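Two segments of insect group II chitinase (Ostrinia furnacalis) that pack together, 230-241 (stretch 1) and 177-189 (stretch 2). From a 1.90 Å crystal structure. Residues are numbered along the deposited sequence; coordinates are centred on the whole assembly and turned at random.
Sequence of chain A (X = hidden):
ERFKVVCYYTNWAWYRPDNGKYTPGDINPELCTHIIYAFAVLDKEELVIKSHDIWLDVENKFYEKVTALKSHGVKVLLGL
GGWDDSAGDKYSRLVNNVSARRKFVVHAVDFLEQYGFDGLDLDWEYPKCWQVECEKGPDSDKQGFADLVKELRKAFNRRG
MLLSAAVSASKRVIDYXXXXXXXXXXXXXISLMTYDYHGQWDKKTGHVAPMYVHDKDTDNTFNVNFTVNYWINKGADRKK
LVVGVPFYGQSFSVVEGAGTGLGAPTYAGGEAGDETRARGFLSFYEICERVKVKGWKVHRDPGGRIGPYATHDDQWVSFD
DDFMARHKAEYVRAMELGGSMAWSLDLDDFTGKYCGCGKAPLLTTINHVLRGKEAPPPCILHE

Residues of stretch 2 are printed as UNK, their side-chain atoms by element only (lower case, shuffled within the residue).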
# COMPACT_ATOMS: atom_id res chain seq x y z
N TYR A 230 -13.05 -26.85 11.41
CA TYR A 230 -12.31 -26.49 12.61
C TYR A 230 -13.15 -25.61 13.53
O TYR A 230 -13.17 -25.82 14.75
CB TYR A 230 -11.00 -25.79 12.24
CG TYR A 230 -10.01 -25.71 13.38
CD1 TYR A 230 -9.43 -26.87 13.89
CD2 TYR A 230 -9.66 -24.49 13.94
CE1 TYR A 230 -8.51 -26.81 14.93
CE2 TYR A 230 -8.75 -24.42 14.98
CZ TYR A 230 -8.18 -25.58 15.47
OH TYR A 230 -7.27 -25.52 16.51
N TRP A 231 -13.84 -24.61 12.97
CA TRP A 231 -14.73 -23.79 13.79
C TRP A 231 -15.83 -24.63 14.43
O TRP A 231 -16.15 -24.45 15.61
CB TRP A 231 -15.34 -22.67 12.94
CG TRP A 231 -14.46 -21.47 12.87
CD1 TRP A 231 -13.45 -21.25 11.99
CD2 TRP A 231 -14.48 -20.35 13.76
NE1 TRP A 231 -12.85 -20.04 12.25
CE2 TRP A 231 -13.46 -19.47 13.34
CE3 TRP A 231 -15.26 -20.00 14.86
CZ2 TRP A 231 -13.20 -18.27 13.99
CZ3 TRP A 231 -15.01 -18.80 15.50
CH2 TRP A 231 -13.99 -17.95 15.06
N ILE A 232 -16.41 -25.55 13.66
CA ILE A 232 -17.44 -26.43 14.21
C ILE A 232 -16.87 -27.27 15.35
O ILE A 232 -17.47 -27.36 16.43
CB ILE A 232 -18.03 -27.33 13.10
CG1 ILE A 232 -18.72 -26.49 12.03
CG2 ILE A 232 -18.99 -28.36 13.70
CD1 ILE A 232 -19.19 -27.29 10.82
N ASN A 233 -15.71 -27.88 15.13
CA ASN A 233 -15.09 -28.71 16.15
C ASN A 233 -14.64 -27.91 17.36
O ASN A 233 -14.50 -28.48 18.45
CB ASN A 233 -13.91 -29.47 15.56
CG ASN A 233 -14.33 -30.46 14.51
OD1 ASN A 233 -15.49 -30.87 14.47
ND2 ASN A 233 -13.40 -30.87 13.66
N LYS A 234 -14.38 -26.61 17.19
CA LYS A 234 -14.07 -25.75 18.32
C LYS A 234 -15.31 -25.31 19.09
O LYS A 234 -15.18 -24.59 20.08
CB LYS A 234 -13.29 -24.52 17.87
CG LYS A 234 -11.86 -24.82 17.46
CD LYS A 234 -10.95 -24.79 18.66
CE LYS A 234 -9.80 -23.83 18.46
NZ LYS A 234 -9.17 -23.46 19.76
N GLY A 235 -16.50 -25.71 18.65
CA GLY A 235 -17.72 -25.43 19.38
C GLY A 235 -18.68 -24.45 18.73
O GLY A 235 -19.63 -24.03 19.39
N ALA A 236 -18.45 -24.07 17.48
CA ALA A 236 -19.32 -23.11 16.82
C ALA A 236 -20.64 -23.75 16.39
O ALA A 236 -20.66 -24.88 15.90
CB ALA A 236 -18.62 -22.50 15.60
N ASP A 237 -21.73 -23.01 16.58
CA ASP A 237 -23.04 -23.35 16.02
C ASP A 237 -22.99 -23.26 14.49
O ASP A 237 -22.66 -22.21 13.95
CB ASP A 237 -24.07 -22.37 16.59
CG ASP A 237 -25.49 -22.61 16.07
OD1 ASP A 237 -25.70 -23.48 15.20
OD2 ASP A 237 -26.40 -21.88 16.52
N ARG A 238 -23.32 -24.36 13.79
CA ARG A 238 -23.21 -24.35 12.33
C ARG A 238 -24.04 -23.22 11.71
O ARG A 238 -23.61 -22.60 10.73
CB ARG A 238 -23.67 -25.68 11.73
CG ARG A 238 -22.81 -26.89 11.97
CD ARG A 238 -23.47 -28.16 11.39
NE ARG A 238 -22.50 -29.26 11.42
CZ ARG A 238 -21.92 -29.80 10.35
NH1 ARG A 238 -22.21 -29.34 9.14
NH2 ARG A 238 -21.04 -30.78 10.49
N LYS A 239 -25.23 -22.94 12.26
CA LYS A 239 -26.07 -21.88 11.72
C LYS A 239 -25.48 -20.49 11.93
O LYS A 239 -25.98 -19.52 11.35
CB LYS A 239 -27.51 -21.93 12.26
CG LYS A 239 -28.31 -23.13 11.74
CD LYS A 239 -28.25 -23.21 10.22
CE LYS A 239 -28.92 -22.06 9.48
NZ LYS A 239 -28.98 -22.33 8.01
N LYS A 240 -24.51 -20.34 12.85
CA LYS A 240 -23.86 -19.04 13.01
C LYS A 240 -22.73 -18.81 12.01
O LYS A 240 -22.30 -17.66 11.84
CB LYS A 240 -23.29 -18.88 14.44
CG LYS A 240 -24.32 -18.82 15.56
CD LYS A 240 -25.23 -17.61 15.42
CE LYS A 240 -26.23 -17.56 16.56
NZ LYS A 240 -25.58 -17.27 17.86
N LEU A 241 -22.25 -19.86 11.34
CA LEU A 241 -21.09 -19.72 10.48
C LEU A 241 -21.51 -19.25 9.09
O LEU A 241 -22.36 -19.85 8.44
CB LEU A 241 -20.33 -21.04 10.38
CG LEU A 241 -19.71 -21.51 11.69
CD1 LEU A 241 -19.01 -22.85 11.51
CD2 LEU A 241 -18.75 -20.45 12.23
N UNK A 177 -6.78 -16.34 19.10
CA UNK A 177 -7.63 -15.16 19.16
C UNK A 177 -9.01 -15.38 19.74
O UNK A 177 -9.57 -14.46 20.34
c UNK A 177 -7.79 -14.55 17.75
N UNK A 178 -9.60 -16.57 19.58
CA UNK A 178 -11.04 -16.71 19.73
C UNK A 178 -11.42 -17.72 20.82
O UNK A 178 -10.95 -18.86 20.81
c UNK A 178 -10.85 -14.36 15.21
c UNK A 178 -10.83 -16.59 16.09
c UNK A 178 -10.56 -15.70 15.06
o UNK A 178 -10.58 -13.48 14.19
c UNK A 178 -11.68 -14.80 17.41
c UNK A 178 -11.41 -13.90 16.38
c UNK A 178 -11.39 -16.15 17.28
c UNK A 178 -11.69 -17.12 18.40
N UNK A 179 -12.28 -17.27 21.73
CA UNK A 179 -13.10 -18.15 22.57
C UNK A 179 -14.29 -18.53 21.71
O UNK A 179 -15.33 -17.87 21.71
o UNK A 179 -15.01 -19.25 24.35
c UNK A 179 -14.33 -18.32 24.78
n UNK A 179 -14.27 -18.02 26.07
c UNK A 179 -13.52 -17.43 23.84
N UNK A 180 -14.13 -19.62 20.95
CA UNK A 180 -15.12 -19.96 19.92
C UNK A 180 -16.51 -20.20 20.51
O UNK A 180 -17.49 -19.66 19.97
c UNK A 180 -13.39 -20.70 18.27
c UNK A 180 -14.62 -21.13 19.07
c UNK A 180 -15.72 -21.63 18.14
N UNK A 181 -16.68 -20.99 21.58
CA UNK A 181 -18.05 -21.19 22.11
C UNK A 181 -18.73 -19.90 22.54
O UNK A 181 -19.93 -19.73 22.30
c UNK A 181 -16.56 -22.85 22.98
c UNK A 181 -17.82 -22.13 23.30
c UNK A 181 -15.70 -21.83 22.30
N UNK A 182 -18.00 -18.98 23.18
CA UNK A 182 -18.60 -17.73 23.63
C UNK A 182 -19.00 -16.85 22.45
O UNK A 182 -20.06 -16.22 22.47
c UNK A 182 -17.64 -16.98 24.55
N UNK A 183 -18.15 -16.79 21.42
CA UNK A 183 -18.47 -15.97 20.25
C UNK A 183 -19.68 -16.53 19.50
O UNK A 183 -20.57 -15.77 19.11
c UNK A 183 -16.06 -15.18 19.99
c UNK A 183 -16.45 -13.75 20.37
c UNK A 183 -14.83 -15.19 19.10
c UNK A 183 -17.25 -15.89 19.33
N UNK A 184 -19.71 -17.85 19.30
CA UNK A 184 -20.85 -18.47 18.63
C UNK A 184 -22.16 -18.13 19.35
O UNK A 184 -23.17 -17.82 18.71
c UNK A 184 -20.65 -19.98 18.56
o UNK A 184 -21.73 -20.61 17.90
N UNK A 185 -22.14 -18.14 20.69
CA UNK A 185 -23.37 -17.90 21.44
C UNK A 185 -23.79 -16.43 21.39
O UNK A 185 -24.99 -16.13 21.34
c UNK A 185 -23.19 -18.33 22.89
s UNK A 185 -24.06 -18.72 25.42
c UNK A 185 -23.02 -17.33 25.83
c UNK A 185 -24.46 -18.29 23.72
N UNK A 186 -22.82 -15.51 21.40
CA UNK A 186 -23.13 -14.10 21.56
C UNK A 186 -23.24 -13.33 20.25
O UNK A 186 -23.70 -12.19 20.26
c UNK A 186 -22.27 -13.77 23.94
o UNK A 186 -23.17 -13.24 24.59
n UNK A 186 -21.43 -14.64 24.47
c UNK A 186 -22.07 -13.43 22.46
N UNK A 187 -22.83 -13.91 19.13
CA UNK A 187 -22.90 -13.23 17.84
C UNK A 187 -24.09 -13.73 17.03
O UNK A 187 -24.43 -14.91 17.07
c UNK A 187 -20.43 -11.35 17.76
c UNK A 187 -20.34 -12.87 17.67
c UNK A 187 -19.13 -13.30 16.85
c UNK A 187 -21.61 -13.44 17.04
N UNK A 188 -24.71 -12.81 16.28
CA UNK A 188 -25.79 -13.20 15.37
C UNK A 188 -25.28 -13.99 14.18
O UNK A 188 -26.01 -14.82 13.63
c UNK A 188 -27.32 -11.28 16.02
o UNK A 188 -26.92 -10.18 16.43
o UNK A 188 -28.33 -11.86 16.49
c UNK A 188 -26.55 -11.96 14.89
N UNK A 189 -24.04 -13.75 13.76
CA UNK A 189 -23.37 -14.63 12.81
C UNK A 189 -21.88 -14.39 12.90
O UNK A 189 -21.41 -13.36 13.40
c UNK A 189 -25.64 -9.44 10.52
c UNK A 189 -25.75 -11.71 11.36
c UNK A 189 -23.84 -10.91 10.10
c UNK A 189 -24.40 -9.64 9.96
c UNK A 189 -22.51 -12.71 10.06
c UNK A 189 -24.49 -11.95 10.80
c UNK A 189 -26.31 -10.45 11.22
c UNK A 189 -23.62 -13.09 10.77
c UNK A 189 -23.88 -14.44 11.37
n UNK A 189 -22.63 -11.40 9.66
O HOH W 1 -9.56 -20.99 19.84
O HOH W 2 -27.75 -15.89 19.31
O HOH W 3 -26.48 -16.81 11.35

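Position 177 carries a single side-chain carbon, out of reach of stretch 1, and is Ala177. At 178 one carbon leads to a six-carbon ring bearing one oxygen, and a ring carbon comes 3.6 Å from CZ2 of Trp231; this is Tyr178, its CD2 making that approach. The two rings meet obliquely, planes at 42°, and its hydroxyl is satisfied elsewhere in the structure.

Position 179 has two carbons, the second carrying one oxygen and one nitrogen: Asn179. It makes no contact across; its OD1 accepts from the backbone N of position 182 at 3.2 Å, capping the helix that follows. At 180 one carbon carries two more, a fork at CB, giving Val180. Its CG1 lies 3.7 Å from Trp231 CE3, 3.6 Å from Lys234 O and 4.0 Å from Ala236 CB, so the side chain packs where the opposing helix ends.

Three carbons closing onto the backbone N make 181 Pro181, in the first turn of the helix, with CD 3.6 Å from Lys234 O. An ideal CB on Gly235 would sit 3.1 Å from Pro181 CG, yet the positive phi of Gly235, in a Schellman motif, already calls for glycine.

Position 182 shows one carbon, out of reach: Ala182. Four carbons forked at the second identify 183 as Leu183, its side chain making no close contact with stretch 1. At 184 there is one carbon and one oxygen, the oxygen 2.7 Å from Asp237 N; this is Ser184, whose OG accepts a nearly straight hydrogen bond (169°).

Two carbons, a sulfur and a terminal carbon, unbranched, make 185 Met185, pointing away. Position 186, two carbons with an oxygen and a nitrogen on the second, is Asn186; its ND2 donates to Ala182 O at 2.9 Å within its own helix. Position 187, four carbons forked at the second, is Leu187, contributing its carbonyl across the contact. Two carbons ending in two oxygens make 188 Asp188, pointing away while its backbone O lies 3.4 Å from Lys240 CD. Fused rings holding eight carbons and one nitrogen, beyond one carbon, make 189 Trp189; its CA lies 3.4 Å from Lys240 O, while the ring leads away.

The contact works by joining an apolar plug to a polar clasp. Val180 sits against Trp231 and Ala236, Ser184 takes the Asp237 amide, and Lys240 reaches the helix end, where NZ donates to Ser184 O at 2.6 Å and Leu187 O at 2.7 Å, supplying a charged donor to carbonyls at the helix terminus.

Stretch 2 177-189: AYNVPALSMNLDW
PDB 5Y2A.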